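Local coordinates for CRISPR-associated protein Cse2 (PDB 2ZCA) that probably serves as the small subunit of the type I-E CRISPR surveillance complex, Cascade, in defence against mobile genetic elements, at residues L136-F139 / V145-R148; F27-A32 / G36-A41; A83-E88 / A120-G125; R13-K18 / A67-K72. All coordinates share one frame; numbering follows the deposited sequence.

Interaction 1: residues L136-F139 / V145-R148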
loop_
_atom_site.group_PDB
_atom_site.type_symbol
_atom_site.label_atom_id
_atom_site.label_comp_id
_atom_site.label_asym_id
_atom_site.label_seq_id
_atom_site.Cartn_x
_atom_site.Cartn_y
_atom_site.Cartn_z
ATOM N N LEU A 136 2.793 1.415 -8.048
ATOM C CA LEU A 136 3.831 1.208 -9.050
ATOM C C LEU A 136 3.673 2.141 -10.250
ATOM O O LEU A 136 4.653 2.487 -10.908
ATOM C CB LEU A 136 3.811 -0.244 -9.531
ATOM C CG LEU A 136 4.395 -1.281 -8.570
ATOM C CD1 LEU A 136 4.056 -2.693 -9.043
ATOM C CD2 LEU A 136 5.904 -1.089 -8.496
ATOM N N ARG A 137 2.442 2.562 -10.524
ATOM C CA ARG A 137 2.170 3.433 -11.666
ATOM C C ARG A 137 1.804 4.853 -11.235
ATOM O O ARG A 137 1.348 5.660 -12.040
ATOM C CB ARG A 137 1.023 2.845 -12.487
ATOM C CG ARG A 137 1.284 1.428 -12.996
ATOM C CD ARG A 137 0.024 0.831 -13.603
ATOM N NE ARG A 137 -1.015 0.594 -12.600
ATOM C CZ ARG A 137 -2.285 0.326 -12.891
ATOM N NH1 ARG A 137 -2.674 0.263 -14.159
ATOM N NH2 ARG A 137 -3.169 0.124 -11.918
ATOM N N TRP A 138 2.038 5.158 -9.967
ATOM C CA TRP A 138 1.682 6.460 -9.415
ATOM C C TRP A 138 2.331 7.667 -10.081
ATOM O O TRP A 138 1.731 8.741 -10.145
ATOM C CB TRP A 138 1.996 6.473 -7.915
ATOM C CG TRP A 138 1.364 7.611 -7.170
ATOM C CD1 TRP A 138 1.928 8.820 -6.876
ATOM C CD2 TRP A 138 0.042 7.640 -6.623
ATOM N NE1 TRP A 138 1.036 9.601 -6.174
ATOM C CE2 TRP A 138 -0.129 8.900 -6.006
ATOM C CE3 TRP A 138 -1.017 6.722 -6.593
ATOM C CZ2 TRP A 138 -1.317 9.266 -5.367
ATOM C CZ3 TRP A 138 -2.203 7.089 -5.953
ATOM C CH2 TRP A 138 -2.338 8.351 -5.350
ATOM N N PHE A 139 3.543 7.494 -10.593
ATOM C CA PHE A 139 4.251 8.611 -11.197
ATOM C C PHE A 139 4.125 8.768 -12.701
ATOM O O PHE A 139 4.937 9.441 -13.339
ATOM C CB PHE A 139 5.705 8.545 -10.760
ATOM C CG PHE A 139 5.856 8.497 -9.272
ATOM C CD1 PHE A 139 5.467 9.584 -8.494
ATOM C CD2 PHE A 139 6.300 7.341 -8.640
ATOM C CE1 PHE A 139 5.514 9.518 -7.103
ATOM C CE2 PHE A 139 6.351 7.263 -7.251
ATOM C CZ PHE A 139 5.955 8.355 -6.482
ATOM N N VAL A 145 -3.797 6.687 -12.596
ATOM C CA VAL A 145 -4.198 6.006 -11.370
ATOM C C VAL A 145 -4.978 6.979 -10.488
ATOM O O VAL A 145 -6.025 6.633 -9.937
ATOM C CB VAL A 145 -2.981 5.498 -10.566
ATOM C CG1 VAL A 145 -3.455 4.891 -9.248
ATOM C CG2 VAL A 145 -2.209 4.466 -11.374
ATOM N N GLN A 146 -4.461 8.196 -10.356
ATOM C CA GLN A 146 -5.118 9.207 -9.534
ATOM C C GLN A 146 -6.527 9.504 -10.027
ATOM O O GLN A 146 -7.456 9.650 -9.228
ATOM C CB GLN A 146 -4.293 10.495 -9.510
ATOM C CG GLN A 146 -2.989 10.371 -8.736
ATOM C CD GLN A 146 -1.840 9.801 -9.556
ATOM O OE1 GLN A 146 -2.044 9.164 -10.587
ATOM N NE2 GLN A 146 -0.617 10.027 -9.084
ATOM N N ALA A 147 -6.690 9.596 -11.343
ATOM C CA ALA A 147 -8.008 9.863 -11.903
ATOM C C ALA A 147 -8.952 8.699 -11.609
ATOM O O ALA A 147 -10.133 8.909 -11.333
ATOM C CB ALA A 147 -7.909 10.091 -13.409
ATOM N N ARG A 148 -8.433 7.474 -11.660
ATOM C CA ARG A 148 -9.267 6.302 -11.396
ATOM C C ARG A 148 -9.662 6.244 -9.923
ATOM O O ARG A 148 -10.764 5.802 -9.589
ATOM C CB ARG A 148 -8.544 5.009 -11.785
ATOM C CG ARG A 148 -9.499 3.855 -12.094
ATOM C CD ARG A 148 -8.813 2.499 -11.988
ATOM N NE ARG A 148 -8.634 2.110 -10.591
ATOM C CZ ARG A 148 -7.463 1.810 -10.038
ATOM N NH1 ARG A 148 -7.405 1.465 -8.757
ATOM N NH2 ARG A 148 -6.353 1.857 -10.763
HETATM O O HOH W 1 -0.874 7.397 -12.472
#

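Interaction 2: residues F27-A32 / G36-A41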
loop_
_atom_site.group_PDB
_atom_site.type_symbol
_atom_site.label_atom_id
_atom_site.label_comp_id
_atom_site.label_asym_id
_atom_site.label_seq_id
_atom_site.Cartn_x
_atom_site.Cartn_y
_atom_site.Cartn_z
ATOM N N PHE A 27 8.018 -5.487 9.276
ATOM C CA PHE A 27 7.199 -4.666 8.392
ATOM C C PHE A 27 6.517 -3.543 9.169
ATOM O O PHE A 27 6.496 -2.391 8.727
ATOM C CB PHE A 27 6.120 -5.504 7.692
ATOM C CG PHE A 27 6.653 -6.486 6.682
ATOM C CD1 PHE A 27 7.846 -6.247 6.007
ATOM C CD2 PHE A 27 5.924 -7.630 6.363
ATOM C CE1 PHE A 27 8.303 -7.135 5.026
ATOM C CE2 PHE A 27 6.372 -8.521 5.384
ATOM C CZ PHE A 27 7.563 -8.272 4.715
ATOM N N ARG A 28 5.958 -3.876 10.328
ATOM C CA ARG A 28 5.266 -2.877 11.134
ATOM C C ARG A 28 6.221 -1.782 11.591
ATOM O O ARG A 28 5.910 -0.597 11.495
ATOM C CB ARG A 28 4.598 -3.539 12.346
ATOM C CG ARG A 28 3.856 -2.559 13.240
ATOM C CD ARG A 28 2.668 -1.914 12.523
ATOM N NE ARG A 28 2.010 -0.921 13.367
ATOM C CZ ARG A 28 2.522 0.266 13.676
ATOM N NH1 ARG A 28 3.710 0.631 13.206
ATOM N NH2 ARG A 28 1.855 1.086 14.478
ATOM N N ARG A 29 7.390 -2.178 12.079
ATOM C CA ARG A 29 8.368 -1.208 12.538
ATOM C C ARG A 29 8.904 -0.350 11.388
ATOM O O ARG A 29 9.265 0.808 11.595
ATOM C CB ARG A 29 9.520 -1.923 13.251
ATOM C CG ARG A 29 10.644 -1.004 13.706
ATOM C CD ARG A 29 10.134 0.121 14.598
ATOM N NE ARG A 29 11.222 0.986 15.047
ATOM C CZ ARG A 29 11.051 2.127 15.708
ATOM N NH1 ARG A 29 9.830 2.552 16.003
ATOM N NH2 ARG A 29 12.104 2.846 16.074
ATOM N N SER A 30 8.934 -0.904 10.175
ATOM C CA SER A 30 9.438 -0.159 9.021
ATOM C C SER A 30 8.622 1.094 8.700
ATOM O O SER A 30 9.080 1.956 7.950
ATOM C CB SER A 30 9.486 -1.046 7.771
ATOM O OG SER A 30 8.189 -1.254 7.231
ATOM N N LEU A 31 7.417 1.197 9.251
ATOM C CA LEU A 31 6.589 2.372 8.989
ATOM C C LEU A 31 7.194 3.639 9.579
ATOM O O LEU A 31 6.831 4.749 9.190
ATOM C CB LEU A 31 5.171 2.171 9.531
ATOM C CG LEU A 31 4.214 1.364 8.649
ATOM C CD1 LEU A 31 2.844 1.332 9.304
ATOM C CD2 LEU A 31 4.116 1.995 7.255
ATOM N N ALA A 32 8.129 3.472 10.509
ATOM C CA ALA A 32 8.782 4.614 11.143
ATOM C C ALA A 32 9.901 5.174 10.267
ATOM O O ALA A 32 10.444 6.245 10.551
ATOM C CB ALA A 32 9.345 4.203 12.505
ATOM N N GLY A 36 11.911 0.917 2.208
ATOM C CA GLY A 36 13.153 0.378 1.683
ATOM C C GLY A 36 14.387 0.828 2.435
ATOM O O GLY A 36 15.507 0.539 2.014
ATOM N N ALA A 37 14.191 1.526 3.549
ATOM C CA ALA A 37 15.315 2.008 4.342
ATOM C C ALA A 37 15.358 1.401 5.741
ATOM O O ALA A 37 15.947 1.981 6.648
ATOM C CB ALA A 37 15.270 3.531 4.433
ATOM N N TYR A 38 14.724 0.243 5.921
ATOM C CA TYR A 38 14.718 -0.432 7.218
ATOM C C TYR A 38 15.334 -1.818 6.992
ATOM O O TYR A 38 14.693 -2.715 6.446
ATOM C CB TYR A 38 13.286 -0.554 7.766
ATOM C CG TYR A 38 13.228 -1.115 9.171
ATOM C CD1 TYR A 38 13.802 -0.425 10.241
ATOM C CD2 TYR A 38 12.654 -2.361 9.425
ATOM C CE1 TYR A 38 13.809 -0.969 11.529
ATOM C CE2 TYR A 38 12.657 -2.911 10.711
ATOM C CZ TYR A 38 13.238 -2.208 11.754
ATOM O OH TYR A 38 13.254 -2.750 13.022
ATOM N N PRO A 39 16.597 -2.003 7.406
ATOM C CA PRO A 39 17.311 -3.272 7.239
ATOM C C PRO A 39 16.586 -4.565 7.588
ATOM O O PRO A 39 16.593 -5.504 6.796
ATOM C CB PRO A 39 18.564 -3.070 8.086
ATOM C CG PRO A 39 18.841 -1.614 7.901
ATOM C CD PRO A 39 17.457 -1.015 8.085
ATOM N N ARG A 40 15.953 -4.628 8.756
ATOM C CA ARG A 40 15.291 -5.868 9.157
ATOM C C ARG A 40 14.136 -6.346 8.272
ATOM O O ARG A 40 13.763 -7.519 8.314
ATOM C CB ARG A 40 14.835 -5.773 10.615
ATOM C CG ARG A 40 15.991 -5.611 11.603
ATOM C CD ARG A 40 17.014 -6.748 11.499
ATOM N NE ARG A 40 18.215 -6.470 12.290
ATOM C CZ ARG A 40 19.253 -7.296 12.416
ATOM N NH1 ARG A 40 19.255 -8.473 11.803
ATOM N NH2 ARG A 40 20.298 -6.936 13.154
ATOM N N ALA A 41 13.574 -5.456 7.464
ATOM C CA ALA A 41 12.483 -5.858 6.582
ATOM C C ALA A 41 13.014 -6.466 5.287
ATOM O O ALA A 41 12.319 -7.230 4.622
ATOM C CB ALA A 41 11.596 -4.653 6.259
#

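Interaction 3: residues A83-E88 / A120-G125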
loop_
_atom_site.group_PDB
_atom_site.type_symbol
_atom_site.label_atom_id
_atom_site.label_comp_id
_atom_site.label_asym_id
_atom_site.label_seq_id
_atom_site.Cartn_x
_atom_site.Cartn_y
_atom_site.Cartn_z
ATOM N N ALA A 83 -9.411 3.932 -2.075
ATOM C CA ALA A 83 -10.286 5.052 -2.419
ATOM C C ALA A 83 -11.711 4.800 -1.940
ATOM O O ALA A 83 -12.358 5.703 -1.412
ATOM C CB ALA A 83 -10.279 5.294 -3.930
ATOM N N ARG A 84 -12.201 3.579 -2.135
ATOM C CA ARG A 84 -13.548 3.238 -1.694
ATOM C C ARG A 84 -13.613 3.241 -0.167
ATOM O O ARG A 84 -14.582 3.719 0.421
ATOM C CB ARG A 84 -13.957 1.873 -2.258
ATOM C CG ARG A 84 -14.234 1.921 -3.762
ATOM C CD ARG A 84 -14.287 0.546 -4.421
ATOM N NE ARG A 84 -14.555 0.663 -5.854
ATOM C CZ ARG A 84 -14.438 -0.332 -6.731
ATOM N NH1 ARG A 84 -14.053 -1.538 -6.329
ATOM N NH2 ARG A 84 -14.704 -0.119 -8.013
ATOM N N ALA A 85 -12.570 2.724 0.475
ATOM C CA ALA A 85 -12.524 2.690 1.932
ATOM C C ALA A 85 -12.507 4.105 2.502
ATOM O O ALA A 85 -13.069 4.356 3.573
ATOM C CB ALA A 85 -11.291 1.920 2.403
ATOM N N LEU A 86 -11.853 5.028 1.799
ATOM C CA LEU A 86 -11.794 6.412 2.251
ATOM C C LEU A 86 -13.162 7.070 2.120
ATOM O O LEU A 86 -13.563 7.853 2.981
ATOM C CB LEU A 86 -10.743 7.200 1.458
ATOM C CG LEU A 86 -9.289 6.950 1.890
ATOM C CD1 LEU A 86 -8.314 7.528 0.868
ATOM C CD2 LEU A 86 -9.060 7.574 3.266
ATOM N N TRP A 87 -13.880 6.758 1.046
ATOM C CA TRP A 87 -15.211 7.331 0.866
ATOM C C TRP A 87 -16.104 6.906 2.030
ATOM O O TRP A 87 -16.847 7.715 2.586
ATOM C CB TRP A 87 -15.848 6.858 -0.445
ATOM C CG TRP A 87 -17.230 7.404 -0.627
ATOM C CD1 TRP A 87 -17.569 8.633 -1.114
ATOM C CD2 TRP A 87 -18.456 6.773 -0.242
ATOM N NE1 TRP A 87 -18.930 8.810 -1.051
ATOM C CE2 TRP A 87 -19.499 7.683 -0.520
ATOM C CE3 TRP A 87 -18.775 5.528 0.315
ATOM C CZ2 TRP A 87 -20.842 7.388 -0.257
ATOM C CZ3 TRP A 87 -20.110 5.234 0.577
ATOM C CH2 TRP A 87 -21.126 6.163 0.288
ATOM N N GLU A 88 -16.028 5.632 2.400
ATOM C CA GLU A 88 -16.841 5.114 3.490
ATOM C C GLU A 88 -16.502 5.822 4.790
ATOM O O GLU A 88 -17.386 6.145 5.581
ATOM C CB GLU A 88 -16.637 3.598 3.623
ATOM C CG GLU A 88 -17.103 2.842 2.388
ATOM C CD GLU A 88 -16.932 1.340 2.491
ATOM O OE1 GLU A 88 -17.370 0.638 1.554
ATOM O OE2 GLU A 88 -16.368 0.860 3.496
ATOM N N ALA A 120 -4.109 4.076 7.690
ATOM C CA ALA A 120 -4.333 4.078 9.133
ATOM C C ALA A 120 -5.671 4.726 9.481
ATOM O O ALA A 120 -6.259 4.453 10.528
ATOM C CB ALA A 120 -3.197 4.820 9.836
ATOM N N LEU A 121 -6.150 5.583 8.587
ATOM C CA LEU A 121 -7.400 6.298 8.797
ATOM C C LEU A 121 -8.647 5.460 8.517
ATOM O O LEU A 121 -9.643 5.567 9.235
ATOM C CB LEU A 121 -7.419 7.548 7.913
ATOM C CG LEU A 121 -8.586 8.525 8.060
ATOM C CD1 LEU A 121 -8.639 9.066 9.482
ATOM C CD2 LEU A 121 -8.403 9.663 7.066
ATOM N N VAL A 122 -8.601 4.626 7.483
ATOM C CA VAL A 122 -9.770 3.822 7.140
ATOM C C VAL A 122 -10.025 2.657 8.084
ATOM O O VAL A 122 -9.126 2.194 8.789
ATOM C CB VAL A 122 -9.686 3.269 5.697
ATOM C CG1 VAL A 122 -9.458 4.418 4.716
ATOM C CG2 VAL A 122 -8.583 2.231 5.586
ATOM N N GLU A 123 -11.271 2.197 8.099
ATOM C CA GLU A 123 -11.660 1.077 8.940
ATOM C C GLU A 123 -11.662 -0.183 8.076
ATOM O O GLU A 123 -12.049 -0.141 6.907
ATOM C CB GLU A 123 -13.068 1.296 9.507
ATOM C CG GLU A 123 -13.389 2.721 9.964
ATOM C CD GLU A 123 -12.645 3.140 11.219
ATOM O OE1 GLU A 123 -11.536 3.708 11.108
ATOM O OE2 GLU A 123 -13.173 2.896 12.325
ATOM N N GLY A 124 -11.217 -1.297 8.646
ATOM C CA GLY A 124 -11.220 -2.551 7.915
ATOM C C GLY A 124 -10.153 -2.778 6.861
ATOM O O GLY A 124 -9.235 -1.975 6.688
ATOM N N GLY A 125 -10.300 -3.888 6.142
ATOM C CA GLY A 125 -9.340 -4.256 5.117
ATOM C C GLY A 125 -9.528 -3.599 3.764
ATOM O O GLY A 125 -10.598 -3.078 3.445
HETATM O O HOH W 2 -13.308 3.031 6.117
#

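Interaction 4: residues R13-K18 / A67-K72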
loop_
_atom_site.group_PDB
_atom_site.type_symbol
_atom_site.label_atom_id
_atom_site.label_comp_id
_atom_site.label_asym_id
_atom_site.label_seq_id
_atom_site.Cartn_x
_atom_site.Cartn_y
_atom_site.Cartn_z
ATOM N N ARG A 13 1.659 -16.017 1.854
ATOM C CA ARG A 13 2.443 -17.217 2.119
ATOM C C ARG A 13 3.279 -16.992 3.380
ATOM O O ARG A 13 3.393 -17.880 4.228
ATOM C CB ARG A 13 3.354 -17.524 0.930
ATOM C CG ARG A 13 4.231 -18.745 1.118
ATOM C CD ARG A 13 5.106 -18.990 -0.104
ATOM N NE ARG A 13 5.941 -20.178 0.056
ATOM C CZ ARG A 13 6.800 -20.618 -0.858
ATOM N NH1 ARG A 13 6.942 -19.967 -2.005
ATOM N NH2 ARG A 13 7.516 -21.711 -0.627
ATOM N N LEU A 14 3.855 -15.796 3.493
ATOM C CA LEU A 14 4.672 -15.425 4.645
ATOM C C LEU A 14 3.837 -15.445 5.918
ATOM O O LEU A 14 4.268 -15.957 6.951
ATOM C CB LEU A 14 5.238 -14.013 4.464
ATOM C CG LEU A 14 6.748 -13.783 4.463
ATOM C CD1 LEU A 14 7.013 -12.281 4.407
ATOM C CD2 LEU A 14 7.379 -14.380 5.707
ATOM N N GLN A 15 2.642 -14.869 5.842
ATOM C CA GLN A 15 1.754 -14.811 6.991
ATOM C C GLN A 15 1.337 -16.206 7.447
ATOM O O GLN A 15 0.948 -16.403 8.598
ATOM C CB GLN A 15 0.524 -13.960 6.654
ATOM C CG GLN A 15 -0.503 -13.869 7.772
ATOM C CD GLN A 15 -1.386 -12.643 7.650
ATOM O OE1 GLN A 15 -1.683 -12.182 6.545
ATOM N NE2 GLN A 15 -1.823 -12.112 8.789
ATOM N N GLY A 16 1.431 -17.176 6.541
ATOM C CA GLY A 16 1.065 -18.539 6.885
ATOM C C GLY A 16 2.226 -19.331 7.461
ATOM O O GLY A 16 2.054 -20.468 7.902
ATOM N N GLN A 17 3.412 -18.727 7.458
ATOM C CA GLN A 17 4.619 -19.370 7.972
ATOM C C GLN A 17 4.912 -18.962 9.412
ATOM O O GLN A 17 4.408 -17.949 9.896
ATOM C CB GLN A 17 5.826 -19.006 7.106
ATOM C CG GLN A 17 5.788 -19.549 5.696
ATOM C CD GLN A 17 6.959 -19.062 4.869
ATOM O OE1 GLN A 17 8.112 -19.174 5.282
ATOM N NE2 GLN A 17 6.669 -18.521 3.692
ATOM N N LYS A 18 5.742 -19.751 10.085
ATOM C CA LYS A 18 6.102 -19.471 11.467
ATOM C C LYS A 18 6.914 -18.182 11.553
ATOM O O LYS A 18 6.975 -17.542 12.601
ATOM C CB LYS A 18 6.910 -20.635 12.053
ATOM C CG LYS A 18 7.291 -20.446 13.517
ATOM C CD LYS A 18 8.011 -21.661 14.089
ATOM C CE LYS A 18 9.357 -21.892 13.420
ATOM N NZ LYS A 18 10.079 -23.039 14.039
ATOM N N ALA A 67 4.527 -3.021 4.496
ATOM C CA ALA A 67 4.362 -2.344 5.779
ATOM C C ALA A 67 2.891 -2.058 6.068
ATOM O O ALA A 67 2.417 -2.257 7.189
ATOM C CB ALA A 67 5.160 -1.043 5.797
ATOM N N LEU A 68 2.166 -1.592 5.057
ATOM C CA LEU A 68 0.750 -1.283 5.235
ATOM C C LEU A 68 -0.068 -2.558 5.414
ATOM O O LEU A 68 -1.078 -2.572 6.125
ATOM C CB LEU A 68 0.243 -0.463 4.044
ATOM C CG LEU A 68 0.942 0.900 3.934
ATOM C CD1 LEU A 68 0.566 1.586 2.632
ATOM C CD2 LEU A 68 0.563 1.767 5.134
ATOM N N TYR A 69 0.375 -3.630 4.768
ATOM C CA TYR A 69 -0.289 -4.925 4.873
ATOM C C TYR A 69 -0.171 -5.399 6.321
ATOM O O TYR A 69 -1.133 -5.889 6.907
ATOM C CB TYR A 69 0.380 -5.910 3.903
ATOM C CG TYR A 69 -0.080 -7.351 3.984
ATOM C CD1 TYR A 69 0.507 -8.247 4.882
ATOM C CD2 TYR A 69 -1.055 -7.835 3.118
ATOM C CE1 TYR A 69 0.135 -9.597 4.902
ATOM C CE2 TYR A 69 -1.435 -9.175 3.130
ATOM C CZ TYR A 69 -0.836 -10.051 4.021
ATOM O OH TYR A 69 -1.204 -11.380 4.013
ATOM N N ALA A 70 1.016 -5.238 6.899
ATOM C CA ALA A 70 1.246 -5.636 8.281
ATOM C C ALA A 70 0.416 -4.782 9.242
ATOM O O ALA A 70 -0.142 -5.297 10.217
ATOM C CB ALA A 70 2.732 -5.521 8.614
ATOM N N LEU A 71 0.336 -3.481 8.970
ATOM C CA LEU A 71 -0.432 -2.565 9.808
ATOM C C LEU A 71 -1.878 -3.042 9.924
ATOM O O LEU A 71 -2.499 -2.937 10.991
ATOM C CB LEU A 71 -0.401 -1.148 9.217
ATOM C CG LEU A 71 -1.272 -0.088 9.905
ATOM C CD1 LEU A 71 -0.763 0.159 11.321
ATOM C CD2 LEU A 71 -1.249 1.208 9.098
ATOM N N LYS A 72 -2.405 -3.571 8.821
ATOM C CA LYS A 72 -3.774 -4.071 8.775
ATOM C C LYS A 72 -3.829 -5.566 9.080
ATOM O O LYS A 72 -4.843 -6.229 8.849
ATOM C CB LYS A 72 -4.387 -3.786 7.396
ATOM C CG LYS A 72 -4.784 -2.326 7.183
ATOM C CD LYS A 72 -6.057 -1.991 7.960
ATOM C CE LYS A 72 -6.451 -0.525 7.808
ATOM N NZ LYS A 72 -7.725 -0.213 8.517
#

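Interaction 1: residues L136-F139 / V145-R148
The loop that joins helix 128-136 to helix 144-155 folds against the start of the second helix: Arg-137 and Trp-138 meet Val-145 and Gln-146. Gln-146 makes the central contact. Its chain bends at chi2 (85°) and lies across one face of the Trp-138 indole. Its CG makes a CH-pi contact 4.1 Å from the centroid of the six-membered ring. The amide NE2 comes next, 3.2 Å above the ring plane and off toward the rim, with ring and amide turned 41° against each other. From there NE2 donates a nearly straight hydrogen bond to Trp-138 O (2.9 Å), in the carbonyl plane and on a lone pair. The other end of the amide is used as well: one water gives hydrogen bonds to Gln-146 OE1 (2.8 Å) and Arg-137 O, and accepts one from Val-145 N.

Beside this polar bridge Val-145 divides its methyls. CG1 reaches Trp-138 CE3 at 4.0 Å, whereas CG2 touches Arg-137 CB at 3.8 Å and also lies over the rim of one face of that arginine's guanidinium. Farther out, Arg-137 NH2 and Arg-148 NH2 approach to 3.8 Å because both arginines form salt bridges to the carboxylate of Asp-134; Arg-137 NE also bonds to Asp-133 O.

The indole NE1 points to Ala-106 O in a weak bond, and Trp-149 meets the ring edge-to-face. With both ends of its amide bonded, Gln-146 has its flip state fixed, and the water satisfies a helix-start N-H and a loop carbonyl together.

Interaction 2: residues F27-A32 / G36-A41
Tyr-38 lays its ring along segment 27-32, one face toward the backbone of Ser-30 and the hydroxyl end against the stem of Arg-29. Ser-30 N sits 4.0 Å above the ring plane, displaced toward the rim, and Ser-30 CB touches Tyr-38 CD2 at 3.8 Å. On the opposite face lies the backbone N of Arg-40, which puts the ring between segment 27-32 and its own chain. At the phenol end, Arg-29 CG comes within 3.2 Å of Tyr-38 OH. The Arg-29 CG stands anti to its backbone nitrogen (chi1 177°), which brings the methylene to the phenol, while a bend at chi2 takes the guanidinium onward, its plane 85° from the ring. Here the arginine acts through its aliphatic stem, with no hydrogen bond across the two segments.

A second, smaller contact pairs Phe-27 CD1 with Ala-41 CB at 4.1 Å. Ala-41 is brought round by the 3-10 turn 39-41, in which its N bonds to Tyr-38 O. Ser-30 OG meanwhile turns back to Phe-27 O, leaving CB to face the tyrosine.

Phe-33, in the intervening loop, adds a ring that meets Tyr-38 with planes at about 30°. Behind the contact, Phe-27 packs on Leu-11 and Leu-14 of helix 3-15 and on Ala-70 of helix 56-71, and Ser-30 rests on Ala-67, so this link toward helix 42-49 backs onto helix 3-15, earlier in the chain, and helix 56-71, later in it.

Interaction 3: residues A83-E88 / A120-G125
Val-122 CG1 presses into the notch between Ala-85 and Leu-86 on helix 82-90, at the point where helix 111-121 gives way to loop. The closest partner of Val-122 CG1 is Leu-86 CD2 at 3.5 Å, tighter than a usual carbon-carbon contact, and the two side chains meet at about a right angle. Val-122 CG1 also lies 3.9 Å from Ala-85 CB and 3.8 Å from the backbone Ala-85 C. With CG1 anti to its own carbonyl carbon (chi1 -54°), the valine directs this branch at the helix, and Val-122 CG2 stays at the margin, 4.2 Å from Ala-85 CB. Leu-86 CD2 also just reaches Leu-121 CD2, at 4.4 Å, which carries the apolar seam back onto the last turn of helix 111-121.

Beside that seam runs a water bridge: one water donates to Ala-85 O (2.9 Å) and accepts from Glu-123 N (3.0 Å). It joins a helix carbonyl to a backbone N-H just past Val-122, two polar groups too far apart to bond directly.

The second shell holds the departing loop by its carbonyls. Lys-72 NZ bonds to Val-122 O and Gly-124 O, Arg-80 NH1 bonds to Glu-123 O and Gly-125 O, and Glu-123 OE1 forms a salt bridge with Lys-89 of the facing helix.

Around the contact, Leu-86 also packs on Phe-100 and Leu-103 of helix 96-104 and on Tyr-153 of helix 144-155, so Leu-86 is shared by helices 96-104 and 144-155 and the end of helix 111-121.

Interaction 4: residues R13-K18 / A67-K72
Gln-15 and Tyr-69 join two helices of the all-helical Cse2 fold, helix 3-15 and the last turns of helix 56-71. The backbones stay well apart, with the nearest CA pair, Gln-15 and Ala-70, 9.3 Å from each other, and the gap is spanned by these two long side chains.

The polar part is a single hydrogen bond, classed as weak, from Tyr-69 OH to Gln-15 OE1 at 2.7 Å. Gln-15 reaches it in extended form, CG anti to the backbone N (chi1 178°) and the chain running on nearly straight. The amide and ring planes are 65° apart, and the carboxamide oxygen approaches the phenol from the CE1 side. The other end of the amide has its own partner, since Gln-15 NE2 bonds to Asp-73 O just beyond helix 56-71. One glutamine therefore links the tyrosine, weakly, and the chain that follows it, consistent with OE1 facing the phenol and NE2 facing Asp-73.

Apolar packing comes from neighbouring residues. Leu-8, Leu-11 and Lys-12 of helix 3-15 pack against Tyr-69, and Trp-20, from the next helix, touches both Gln-15 and Tyr-69. Tyr-69 is buried, with these side chains around it, and Gln-15 gives its hydroxyl an acceptor.

Within 13-18, Gln-17 N bonds to Leu-14 O at 2.9 Å.

Across the segments, Gln-15 OE1 lies 3.4 Å from Tyr-69 CZ and stands well out of the ring plane, in keeping with a weak bond from a phenol hydroxyl, whose hydrogen prefers that plane.

Interactions 1 and 3 are the buried ones, while 2 and 4 are partly buried. Interactions 2 and 4 touch: Phe-27, Ser-30 and Leu-31 pack on Ala-67 and Ala-70, so helix 56-71 serves both, and 2 is nested in the loop that 4 closes. Interaction 4 also reaches interaction 3 through Lys-72, whose NZ hydrogen-bonds to two carbonyls of the 120-125 loop. Interaction 1 lies across the chain's centre from 2 and 4, about 24 and 25 Å between centres. Chemistry varies with place: methyl packing plus a water in 3, amide-over-indole with a water in 1, ring against backbone in 2, and one weak side-chain bond in 4.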